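Local coordinates for solute-binding periplasmic protein of iron/siderophore ABC transporter (Yersinia pestis, PDB 6B2Y), which probably binds chelated iron in the periplasm and delivers it to an ABC transporter for uptake across the inner membrane, at residues A[192-203]-A[337-347]; A[273-281]-A[320-331]. All blocks are in the same frame, centred on the assembly; numbering follows the deposited sequence.

Helix 340-350 joins the two contacts. In contact 1 its first turns lie against helix 186-207, which carries the chain from the parallel sheet of one lobe to the mixed sheet of the other; in contact 2 two neighbouring strands of that mixed sheet pair, and the same helix covers one of their faces. The centres are about 20 Å apart, yet side chains meet directly: Phe346 CE1 lies 3.9 Å from Ile277 CD1, and Ala342 CB lies 3.9 Å from Ile329 CD1. Strand 326-330 leads along the chain into this helix. A bound sodium ion lies about 3 Å from the side chain of Tyr338 in contact 1; no iron chelate is bound.

Contact 1. Residues A[192-203]-A[337-347]; sequences YINFYQDNVDKV and PYNVLAIQSFA
Val340 enters helix 192-203 as a knob, fitting among Tyr192, Tyr196, Asn199 and Val200. A branched residue suits the site because its two methyls diverge: CG2, anti to the backbone N, reaches Asn199 CB at 3.7 Å and Val200 CG2 at 3.8 Å, while CG1 faces the tyrosines. Further along, Val203 CG1 rests on Ala347 CB at 3.6 Å, where alanine, with a single methyl, lets the valine branch lie directly on it.

Polar groups flank this apolar strip. Tyr192 OH donates to Pro337 O at 2.6 Å, coming from above the carbonyl plane. Tyr196 OH instead meets Asn339 OD1 in the plane of its carbonyl, on a lone pair, also at 2.6 Å, with ring and amide turned 73° apart. Each tyrosine is long enough to carry its hydroxyl across to the Pro337-Asn339 end of the other segment.

Residues 192-203 and 340-347 run side by side in the same direction, their axes 12° apart. This single knob-into-hole contact, with the hydrogen bonds beside it, joins helix 186-207, the connection between the lobes, to helix 340-350. In periplasmic binding proteins of the iron-siderophore type, such an interlobe helix is consistent with a rather rigid hinge.

Extended beyond CG, Gln344 brings NE2 to Asn199, where it donates to the backbone O at 3.0 Å, with an N-H...O angle of 169°, and to OD1 at 3.1 Å. Asn199 is well suited to receive it: its ND2 is tied back to Phe195 O, which fixes the amide so that OD1 faces the donors. Lys202 NZ reaches OD1 from the opposite face of its plane and probably polarises it. Farther out, Gln344 OE1 is hydrogen-bonded to Thr363 OG1 of helix 360-371, and Tyr192 meets Phe371 edge-to-face.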
loop_
_atom_site.group_PDB
_atom_site.type_symbol
_atom_site.label_atom_id
_atom_site.label_comp_id
_atom_site.label_asym_id
_atom_site.label_seq_id
_atom_site.Cartn_x
_atom_site.Cartn_y
_atom_site.Cartn_z
ATOM N N TYR A 192 -13.900 6.493 -7.598
ATOM C CA TYR A 192 -13.038 5.466 -7.028
ATOM C C TYR A 192 -13.679 4.812 -5.795
ATOM O O TYR A 192 -13.587 3.590 -5.619
ATOM C CB TYR A 192 -11.649 6.022 -6.693
ATOM C CG TYR A 192 -10.747 4.875 -6.323
ATOM C CD1 TYR A 192 -10.217 4.038 -7.302
ATOM C CD2 TYR A 192 -10.518 4.546 -4.984
ATOM C CE1 TYR A 192 -9.441 2.957 -6.969
ATOM C CE2 TYR A 192 -9.743 3.460 -4.639
ATOM C CZ TYR A 192 -9.209 2.666 -5.627
ATOM O OH TYR A 192 -8.442 1.583 -5.289
ATOM N N ILE A 193 -14.359 5.599 -4.952
ATOM C CA ILE A 193 -14.989 5.040 -3.751
ATOM C C ILE A 193 -15.986 3.958 -4.131
ATOM O O ILE A 193 -16.023 2.878 -3.525
ATOM C CB ILE A 193 -15.653 6.158 -2.931
ATOM C CG1 ILE A 193 -14.596 6.962 -2.180
ATOM C CG2 ILE A 193 -16.723 5.599 -1.979
ATOM C CD1 ILE A 193 -15.060 8.401 -1.889
ATOM N N ASN A 194 -16.796 4.229 -5.153
ATOM C CA ASN A 194 -17.751 3.242 -5.642
ATOM C C ASN A 194 -17.046 2.013 -6.209
ATOM O O ASN A 194 -17.462 0.884 -5.945
ATOM C CB ASN A 194 -18.659 3.890 -6.692
ATOM C CG ASN A 194 -19.752 4.738 -6.064
ATOM O OD1 ASN A 194 -20.098 4.525 -4.915
ATOM N ND2 ASN A 194 -20.292 5.698 -6.807
ATOM N N PHE A 195 -15.973 2.211 -6.994
ATOM C CA PHE A 195 -15.238 1.069 -7.548
ATOM C C PHE A 195 -14.622 0.220 -6.446
ATOM O O PHE A 195 -14.658 -1.013 -6.490
ATOM C CB PHE A 195 -14.156 1.574 -8.512
ATOM C CG PHE A 195 -13.167 0.515 -8.943
ATOM C CD1 PHE A 195 -13.441 -0.307 -10.031
ATOM C CD2 PHE A 195 -11.963 0.348 -8.269
ATOM C CE1 PHE A 195 -12.518 -1.286 -10.440
ATOM C CE2 PHE A 195 -11.046 -0.614 -8.666
ATOM C CZ PHE A 195 -11.322 -1.435 -9.758
ATOM N N TYR A 196 -14.059 0.867 -5.438
ATOM C CA TYR A 196 -13.432 0.136 -4.346
ATOM C C TYR A 196 -14.469 -0.637 -3.533
ATOM O O TYR A 196 -14.305 -1.835 -3.270
ATOM C CB TYR A 196 -12.686 1.139 -3.471
ATOM C CG TYR A 196 -11.922 0.584 -2.298
ATOM C CD1 TYR A 196 -12.583 0.222 -1.113
ATOM C CD2 TYR A 196 -10.538 0.477 -2.342
ATOM C CE1 TYR A 196 -11.892 -0.255 -0.028
ATOM C CE2 TYR A 196 -9.838 -0.002 -1.264
ATOM C CZ TYR A 196 -10.514 -0.361 -0.106
ATOM O OH TYR A 196 -9.828 -0.835 0.981
ATOM N N GLN A 197 -15.544 0.041 -3.118
ATOM C CA GLN A 197 -16.544 -0.624 -2.291
ATOM C C GLN A 197 -17.181 -1.794 -3.032
ATOM O O GLN A 197 -17.397 -2.859 -2.445
ATOM C CB GLN A 197 -17.615 0.368 -1.842
ATOM C CG GLN A 197 -18.521 -0.226 -0.770
ATOM C CD GLN A 197 -17.795 -0.425 0.555
ATOM O OE1 GLN A 197 -17.556 0.536 1.289
ATOM N NE2 GLN A 197 -17.416 -1.664 0.850
ATOM N N ASP A 198 -17.469 -1.617 -4.322
ATOM C CA ASP A 198 -18.000 -2.719 -5.127
ATOM C C ASP A 198 -17.053 -3.906 -5.119
ATOM O O ASP A 198 -17.483 -5.057 -4.976
ATOM C CB ASP A 198 -18.243 -2.256 -6.558
ATOM C CG ASP A 198 -19.524 -1.467 -6.685
ATOM O OD1 ASP A 198 -20.248 -1.394 -5.671
ATOM O OD2 ASP A 198 -19.804 -0.934 -7.779
ATOM N N ASN A 199 -15.759 -3.645 -5.249
ATOM C CA ASN A 199 -14.810 -4.746 -5.306
ATOM C C ASN A 199 -14.466 -5.326 -3.944
ATOM O O ASN A 199 -14.060 -6.490 -3.883
ATOM C CB ASN A 199 -13.560 -4.307 -6.068
ATOM C CG ASN A 199 -13.761 -4.442 -7.562
ATOM O OD1 ASN A 199 -13.767 -5.550 -8.076
ATOM N ND2 ASN A 199 -14.026 -3.336 -8.237
ATOM N N VAL A 200 -14.646 -4.580 -2.849
ATOM C CA VAL A 200 -14.549 -5.217 -1.543
ATOM C C VAL A 200 -15.797 -6.049 -1.267
ATOM O O VAL A 200 -15.716 -7.117 -0.654
ATOM C CB VAL A 200 -14.308 -4.162 -0.442
ATOM C CG1 VAL A 200 -14.521 -4.758 0.977
ATOM C CG2 VAL A 200 -12.921 -3.555 -0.587
ATOM N N ASP A 201 -16.971 -5.580 -1.723
ATOM C CA ASP A 201 -18.209 -6.319 -1.440
ATOM C C ASP A 201 -18.228 -7.676 -2.143
ATOM O O ASP A 201 -18.876 -8.612 -1.658
ATOM C CB ASP A 201 -19.438 -5.507 -1.856
ATOM C CG ASP A 201 -19.686 -4.304 -0.955
ATOM O OD1 ASP A 201 -18.978 -4.142 0.068
ATOM O OD2 ASP A 201 -20.586 -3.506 -1.295
ATOM N N LYS A 202 -17.534 -7.799 -3.280
ATOM C CA LYS A 202 -17.362 -9.104 -3.923
ATOM C C LYS A 202 -16.783 -10.123 -2.962
ATOM O O LYS A 202 -17.102 -11.319 -3.043
ATOM C CB LYS A 202 -16.435 -8.991 -5.134
ATOM C CG LYS A 202 -17.022 -8.261 -6.301
ATOM C CD LYS A 202 -15.966 -8.044 -7.371
ATOM C CE LYS A 202 -16.537 -7.260 -8.525
ATOM N NZ LYS A 202 -15.542 -7.080 -9.608
ATOM N N VAL A 203 -15.910 -9.674 -2.068
ATOM C CA VAL A 203 -15.283 -10.535 -1.078
ATOM C C VAL A 203 -16.170 -10.702 0.145
ATOM O O VAL A 203 -16.399 -11.824 0.601
ATOM C CB VAL A 203 -13.903 -9.965 -0.682
ATOM C CG1 VAL A 203 -13.336 -10.707 0.523
ATOM C CG2 VAL A 203 -12.931 -10.023 -1.877
ATOM N N PRO A 337 -4.429 3.151 -1.432
ATOM C CA PRO A 337 -5.840 2.831 -1.707
ATOM C C PRO A 337 -6.029 1.776 -2.793
ATOM O O PRO A 337 -7.172 1.324 -3.002
ATOM C CB PRO A 337 -6.437 4.177 -2.128
ATOM C CG PRO A 337 -5.230 4.963 -2.652
ATOM C CD PRO A 337 -4.082 4.537 -1.798
ATOM N N TYR A 338 -4.960 1.340 -3.456
ATOM C CA TYR A 338 -5.072 0.185 -4.341
ATOM C C TYR A 338 -5.245 -1.109 -3.564
ATOM O O TYR A 338 -5.360 -2.175 -4.176
ATOM C CB TYR A 338 -3.824 0.019 -5.220
ATOM C CG TYR A 338 -3.502 1.049 -6.281
ATOM C CD1 TYR A 338 -2.714 0.691 -7.372
ATOM C CD2 TYR A 338 -3.914 2.375 -6.184
ATOM C CE1 TYR A 338 -2.378 1.612 -8.342
ATOM C CE2 TYR A 338 -3.580 3.308 -7.149
ATOM C CZ TYR A 338 -2.800 2.920 -8.221
ATOM O OH TYR A 338 -2.450 3.841 -9.186
ATOM N N ASN A 339 -5.252 -1.046 -2.227
ATOM C CA ASN A 339 -5.185 -2.241 -1.390
ATOM C C ASN A 339 -6.345 -3.205 -1.599
ATOM O O ASN A 339 -6.270 -4.336 -1.105
ATOM C CB ASN A 339 -5.061 -1.845 0.094
ATOM C CG ASN A 339 -6.288 -1.092 0.628
ATOM O OD1 ASN A 339 -7.423 -1.450 0.333
ATOM N ND2 ASN A 339 -6.051 -0.061 1.444
ATOM N N VAL A 340 -7.415 -2.796 -2.294
ATOM C CA VAL A 340 -8.486 -3.749 -2.595
ATOM C C VAL A 340 -7.927 -4.942 -3.366
ATOM O O VAL A 340 -8.457 -6.060 -3.272
ATOM C CB VAL A 340 -9.646 -3.057 -3.346
ATOM C CG1 VAL A 340 -9.174 -2.371 -4.620
ATOM C CG2 VAL A 340 -10.801 -4.052 -3.651
ATOM N N LEU A 341 -6.843 -4.743 -4.124
ATOM C CA LEU A 341 -6.254 -5.878 -4.826
ATOM C C LEU A 341 -5.648 -6.884 -3.863
ATOM O O LEU A 341 -5.654 -8.092 -4.138
ATOM C CB LEU A 341 -5.199 -5.396 -5.820
ATOM C CG LEU A 341 -5.772 -4.458 -6.881
ATOM C CD1 LEU A 341 -4.653 -3.741 -7.634
ATOM C CD2 LEU A 341 -6.662 -5.215 -7.836
ATOM N N ALA A 342 -5.122 -6.424 -2.728
ATOM C CA ALA A 342 -4.635 -7.366 -1.730
ATOM C C ALA A 342 -5.789 -8.065 -1.023
ATOM O O ALA A 342 -5.712 -9.265 -0.722
ATOM C CB ALA A 342 -3.744 -6.646 -0.714
ATOM N N ILE A 343 -6.867 -7.334 -0.735
ATOM C CA ILE A 343 -8.013 -7.966 -0.082
ATOM C C ILE A 343 -8.561 -9.101 -0.934
ATOM O O ILE A 343 -8.840 -10.204 -0.429
ATOM C CB ILE A 343 -9.091 -6.919 0.221
ATOM C CG1 ILE A 343 -8.576 -5.917 1.260
ATOM C CG2 ILE A 343 -10.365 -7.593 0.693
ATOM C CD1 ILE A 343 -9.464 -4.659 1.307
ATOM N N GLN A 344 -8.686 -8.863 -2.240
ATOM C CA GLN A 344 -9.213 -9.882 -3.145
ATOM C C GLN A 344 -8.245 -11.049 -3.278
ATOM O O GLN A 344 -8.670 -12.214 -3.309
ATOM C CB GLN A 344 -9.510 -9.278 -4.518
ATOM C CG GLN A 344 -10.726 -8.368 -4.562
ATOM C CD GLN A 344 -11.078 -7.970 -5.979
ATOM O OE1 GLN A 344 -10.305 -8.206 -6.915
ATOM N NE2 GLN A 344 -12.229 -7.369 -6.149
ATOM N N SER A 345 -6.942 -10.762 -3.363
ATOM C CA SER A 345 -5.958 -11.840 -3.467
ATOM C C SER A 345 -5.954 -12.705 -2.210
ATOM O O SER A 345 -5.919 -13.939 -2.299
ATOM C CB SER A 345 -4.560 -11.267 -3.719
ATOM O OG SER A 345 -4.446 -10.793 -5.048
ATOM N N PHE A 346 -5.994 -12.079 -1.027
ATOM C CA PHE A 346 -6.072 -12.849 0.214
ATOM C C PHE A 346 -7.283 -13.772 0.206
ATOM O O PHE A 346 -7.176 -14.964 0.526
ATOM C CB PHE A 346 -6.153 -11.926 1.434
ATOM C CG PHE A 346 -4.867 -11.234 1.774
ATOM C CD1 PHE A 346 -3.806 -11.209 0.864
ATOM C CD2 PHE A 346 -4.720 -10.586 2.985
ATOM C CE1 PHE A 346 -2.631 -10.559 1.178
ATOM C CE2 PHE A 346 -3.554 -9.923 3.305
ATOM C CZ PHE A 346 -2.487 -9.922 2.389
ATOM N N ALA A 347 -8.450 -13.226 -0.129
ATOM C CA ALA A 347 -9.686 -14.005 -0.084
ATOM C C ALA A 347 -9.619 -15.199 -1.028
ATOM O O ALA A 347 -10.023 -16.313 -0.668
ATOM C CB ALA A 347 -10.872 -13.119 -0.447
#

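Contact 2. Residues A[273-281]-A[320-331]; sequences PDIYIASGG and AVNTGHSYAIWH
A water bridges Pro273 O and Ala320 N, while the Ala320 methyl, small enough to fit against the carbonyls of Pro273 and Asp274 just before the strand, lies 3.4 Å from Pro273 O. Asp274 O comes as close to His325 CB. Ile275 sets CG2 against Tyr327 CE2 at 3.8 Å. At Tyr276 the ladder begins: its N donates to His325 O, and its O accepts from Tyr327 N; its CD2 lies beside Ser326 OG, and its hydroxyl is hydrogen-bonded to Glu221 OE2.

Strands 275-280 and 326-330 are parallel neighbours, joined through helices 299-310 and 319-322 in a beta-alpha-beta crossover of the mixed sheet. The branched Ile277 fills the face packed by Phe346 of helix 340-350 and puts CG2 3.9 Å from Ile329 CG2. Ala278, small on the face turned to helix 299-310, offers N to Tyr327 O and O to Ile329 N. In Ser279, OG sits between the backbone N and carbonyl carbon (chi1 85°), bringing it to the edge of the His331 ring, hydrogen-bonded to ND1 at 2.8 Å; Arg223 N also binds OG. Gly280, almost fully extended (phi -174°, psi 174°) as glycine easily is, bonds Ile329 O and His331 N. Beside Gly281 a water accepts from Trp330 NE1.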
loop_
_atom_site.group_PDB
_atom_site.type_symbol
_atom_site.label_atom_id
_atom_site.label_comp_id
_atom_site.label_asym_id
_atom_site.label_seq_id
_atom_site.Cartn_x
_atom_site.Cartn_y
_atom_site.Cartn_z
ATOM N N PRO A 273 0.421 -21.392 12.038
ATOM C CA PRO A 273 -0.647 -20.820 11.209
ATOM C C PRO A 273 -0.980 -21.702 10.019
ATOM O O PRO A 273 -0.108 -22.335 9.414
ATOM C CB PRO A 273 -0.060 -19.477 10.754
ATOM C CG PRO A 273 1.435 -19.679 10.832
ATOM C CD PRO A 273 1.642 -20.557 12.019
ATOM N N ASP A 274 -2.265 -21.715 9.669
ATOM C CA ASP A 274 -2.706 -22.480 8.506
ATOM C C ASP A 274 -2.097 -21.938 7.217
ATOM O O ASP A 274 -1.768 -22.710 6.305
ATOM C CB ASP A 274 -4.227 -22.461 8.400
ATOM C CG ASP A 274 -4.900 -23.151 9.564
ATOM O OD1 ASP A 274 -4.314 -24.114 10.111
ATOM O OD2 ASP A 274 -6.026 -22.733 9.921
ATOM N N ILE A 275 -1.947 -20.615 7.125
ATOM C CA ILE A 275 -1.553 -19.926 5.900
ATOM C C ILE A 275 -0.431 -18.951 6.229
ATOM O O ILE A 275 -0.469 -18.276 7.262
ATOM C CB ILE A 275 -2.761 -19.193 5.275
ATOM C CG1 ILE A 275 -3.785 -20.204 4.761
ATOM C CG2 ILE A 275 -2.327 -18.238 4.163
ATOM C CD1 ILE A 275 -5.065 -19.582 4.272
ATOM N N TYR A 276 0.575 -18.881 5.348
ATOM C CA TYR A 276 1.715 -17.984 5.507
ATOM C C TYR A 276 1.759 -17.026 4.326
ATOM O O TYR A 276 1.648 -17.452 3.172
ATOM C CB TYR A 276 3.043 -18.757 5.605
ATOM C CG TYR A 276 4.259 -17.852 5.501
ATOM C CD1 TYR A 276 4.785 -17.240 6.625
ATOM C CD2 TYR A 276 4.866 -17.612 4.279
ATOM C CE1 TYR A 276 5.885 -16.406 6.543
ATOM C CE2 TYR A 276 5.973 -16.768 4.181
ATOM C CZ TYR A 276 6.480 -16.182 5.316
ATOM O OH TYR A 276 7.568 -15.344 5.237
ATOM N N ILE A 277 1.913 -15.732 4.620
ATOM C CA ILE A 277 2.018 -14.690 3.606
ATOM C C ILE A 277 3.278 -13.888 3.880
ATOM O O ILE A 277 3.519 -13.481 5.022
ATOM C CB ILE A 277 0.797 -13.744 3.605
ATOM C CG1 ILE A 277 -0.507 -14.529 3.526
ATOM C CG2 ILE A 277 0.872 -12.777 2.425
ATOM C CD1 ILE A 277 -1.741 -13.627 3.462
ATOM N N ALA A 278 4.061 -13.633 2.831
ATOM C CA ALA A 278 5.197 -12.726 2.898
ATOM C C ALA A 278 4.908 -11.492 2.051
ATOM O O ALA A 278 4.350 -11.604 0.961
ATOM C CB ALA A 278 6.482 -13.408 2.390
ATOM N N SER A 279 5.286 -10.315 2.538
ATOM C CA SER A 279 5.211 -9.111 1.716
ATOM C C SER A 279 6.610 -8.676 1.312
ATOM O O SER A 279 7.582 -8.891 2.042
ATOM C CB SER A 279 4.507 -7.935 2.420
ATOM O OG SER A 279 5.402 -7.191 3.232
ATOM N N GLY A 280 6.692 -8.037 0.149
ATOM C CA GLY A 280 7.962 -7.500 -0.300
ATOM C C GLY A 280 7.793 -6.685 -1.559
ATOM O O GLY A 280 6.719 -6.644 -2.160
ATOM N N GLY A 281 8.893 -6.044 -1.972
ATOM C CA GLY A 281 8.842 -5.172 -3.134
ATOM C C GLY A 281 10.200 -4.981 -3.780
ATOM O O GLY A 281 10.484 -3.935 -4.384
ATOM N N ALA A 320 2.537 -24.590 7.070
ATOM C CA ALA A 320 2.029 -23.764 5.979
ATOM C C ALA A 320 3.031 -23.669 4.840
ATOM O O ALA A 320 2.639 -23.603 3.671
ATOM C CB ALA A 320 1.682 -22.358 6.490
ATOM N N VAL A 321 4.320 -23.684 5.167
ATOM C CA VAL A 321 5.359 -23.560 4.151
ATOM C C VAL A 321 5.478 -24.846 3.335
ATOM O O VAL A 321 5.703 -24.807 2.119
ATOM C CB VAL A 321 6.690 -23.176 4.826
ATOM C CG1 VAL A 321 7.881 -23.501 3.922
ATOM C CG2 VAL A 321 6.676 -21.695 5.211
ATOM N N ASN A 322 5.294 -25.999 3.975
ATOM C CA ASN A 322 5.600 -27.292 3.374
ATOM C C ASN A 322 4.385 -28.008 2.802
ATOM O O ASN A 322 4.551 -29.024 2.120
ATOM C CB ASN A 322 6.276 -28.190 4.413
ATOM C CG ASN A 322 7.634 -27.668 4.830
ATOM O OD1 ASN A 322 8.493 -27.398 3.982
ATOM N ND2 ASN A 322 7.845 -27.529 6.137
ATOM N N THR A 323 3.177 -27.508 3.045
ATOM C CA THR A 323 1.965 -28.178 2.599
ATOM C C THR A 323 1.218 -27.397 1.524
ATOM O O THR A 323 0.062 -27.722 1.223
ATOM C CB THR A 323 1.046 -28.450 3.793
ATOM O OG1 THR A 323 0.821 -27.231 4.511
ATOM C CG2 THR A 323 1.685 -29.460 4.729
ATOM N N GLY A 324 1.843 -26.384 0.935
ATOM C CA GLY A 324 1.205 -25.657 -0.149
ATOM C C GLY A 324 0.232 -24.586 0.294
ATOM O O GLY A 324 -0.846 -24.443 -0.303
ATOM N N HIS A 325 0.580 -23.828 1.330
ATOM C CA HIS A 325 -0.250 -22.724 1.800
ATOM C C HIS A 325 0.622 -21.500 2.070
ATOM O O HIS A 325 0.548 -20.872 3.127
ATOM C CB HIS A 325 -1.038 -23.129 3.047
ATOM C CG HIS A 325 -1.935 -24.307 2.831
ATOM N ND1 HIS A 325 -3.173 -24.200 2.234
ATOM C CD2 HIS A 325 -1.761 -25.622 3.106
ATOM C CE1 HIS A 325 -3.729 -25.398 2.161
ATOM N NE2 HIS A 325 -2.893 -26.278 2.684
ATOM N N SER A 326 1.463 -21.142 1.095
ATOM C CA SER A 326 2.360 -19.997 1.219
ATOM C C SER A 326 2.200 -19.086 0.011
ATOM O O SER A 326 2.035 -19.560 -1.122
ATOM C CB SER A 326 3.821 -20.449 1.364
ATOM O OG SER A 326 4.071 -20.980 2.662
ATOM N N TYR A 327 2.236 -17.772 0.262
ATOM C CA TYR A 327 1.921 -16.764 -0.748
ATOM C C TYR A 327 2.761 -15.520 -0.490
ATOM O O TYR A 327 3.297 -15.335 0.602
ATOM C CB TYR A 327 0.417 -16.397 -0.730
ATOM C CG TYR A 327 -0.482 -17.617 -0.669
ATOM C CD1 TYR A 327 -1.014 -18.155 -1.829
ATOM C CD2 TYR A 327 -0.782 -18.237 0.552
ATOM C CE1 TYR A 327 -1.821 -19.274 -1.790
ATOM C CE2 TYR A 327 -1.586 -19.377 0.600
ATOM C CZ TYR A 327 -2.104 -19.882 -0.580
ATOM O OH TYR A 327 -2.910 -21.006 -0.567
ATOM N N ALA A 328 2.862 -14.659 -1.507
ATOM C CA ALA A 328 3.504 -13.362 -1.334
ATOM C C ALA A 328 2.637 -12.256 -1.922
ATOM O O ALA A 328 1.957 -12.445 -2.937
ATOM C CB ALA A 328 4.906 -13.303 -1.969
ATOM N N ILE A 329 2.683 -11.095 -1.265
ATOM C CA ILE A 329 1.900 -9.924 -1.636
ATOM C C ILE A 329 2.825 -8.713 -1.724
ATOM O O ILE A 329 3.795 -8.597 -0.971
ATOM C CB ILE A 329 0.762 -9.673 -0.613
ATOM C CG1 ILE A 329 -0.171 -8.578 -1.118
ATOM C CG2 ILE A 329 1.349 -9.327 0.767
ATOM C CD1 ILE A 329 -1.033 -9.002 -2.296
ATOM N N TRP A 330 2.503 -7.796 -2.641
ATOM C CA TRP A 330 3.287 -6.566 -2.799
ATOM C C TRP A 330 3.176 -5.696 -1.554
ATOM O O TRP A 330 2.071 -5.365 -1.109
ATOM C CB TRP A 330 2.790 -5.803 -4.022
ATOM C CG TRP A 330 3.614 -4.637 -4.501
ATOM C CD1 TRP A 330 4.933 -4.650 -4.874
ATOM C CD2 TRP A 330 3.144 -3.305 -4.737
ATOM N NE1 TRP A 330 5.319 -3.397 -5.312
ATOM C CE2 TRP A 330 4.239 -2.555 -5.240
ATOM C CE3 TRP A 330 1.901 -2.669 -4.578
ATOM C CZ2 TRP A 330 4.133 -1.209 -5.571
ATOM C CZ3 TRP A 330 1.794 -1.324 -4.908
ATOM C CH2 TRP A 330 2.905 -0.606 -5.392
ATOM N N HIS A 331 4.325 -5.305 -1.002
ATOM C CA HIS A 331 4.311 -4.672 0.306
ATOM C C HIS A 331 3.635 -3.311 0.280
ATOM O O HIS A 331 2.987 -2.928 1.265
ATOM C CB HIS A 331 5.721 -4.520 0.852
ATOM C CG HIS A 331 5.749 -3.829 2.172
ATOM N ND1 HIS A 331 5.291 -4.430 3.326
ATOM C CD2 HIS A 331 6.121 -2.573 2.517
ATOM C CE1 HIS A 331 5.389 -3.573 4.326
ATOM N NE2 HIS A 331 5.903 -2.445 3.863
HETATM O O HOH W 1 2.401 -23.487 9.392
HETATM O O HOH W 2 8.001 -2.855 -6.197
#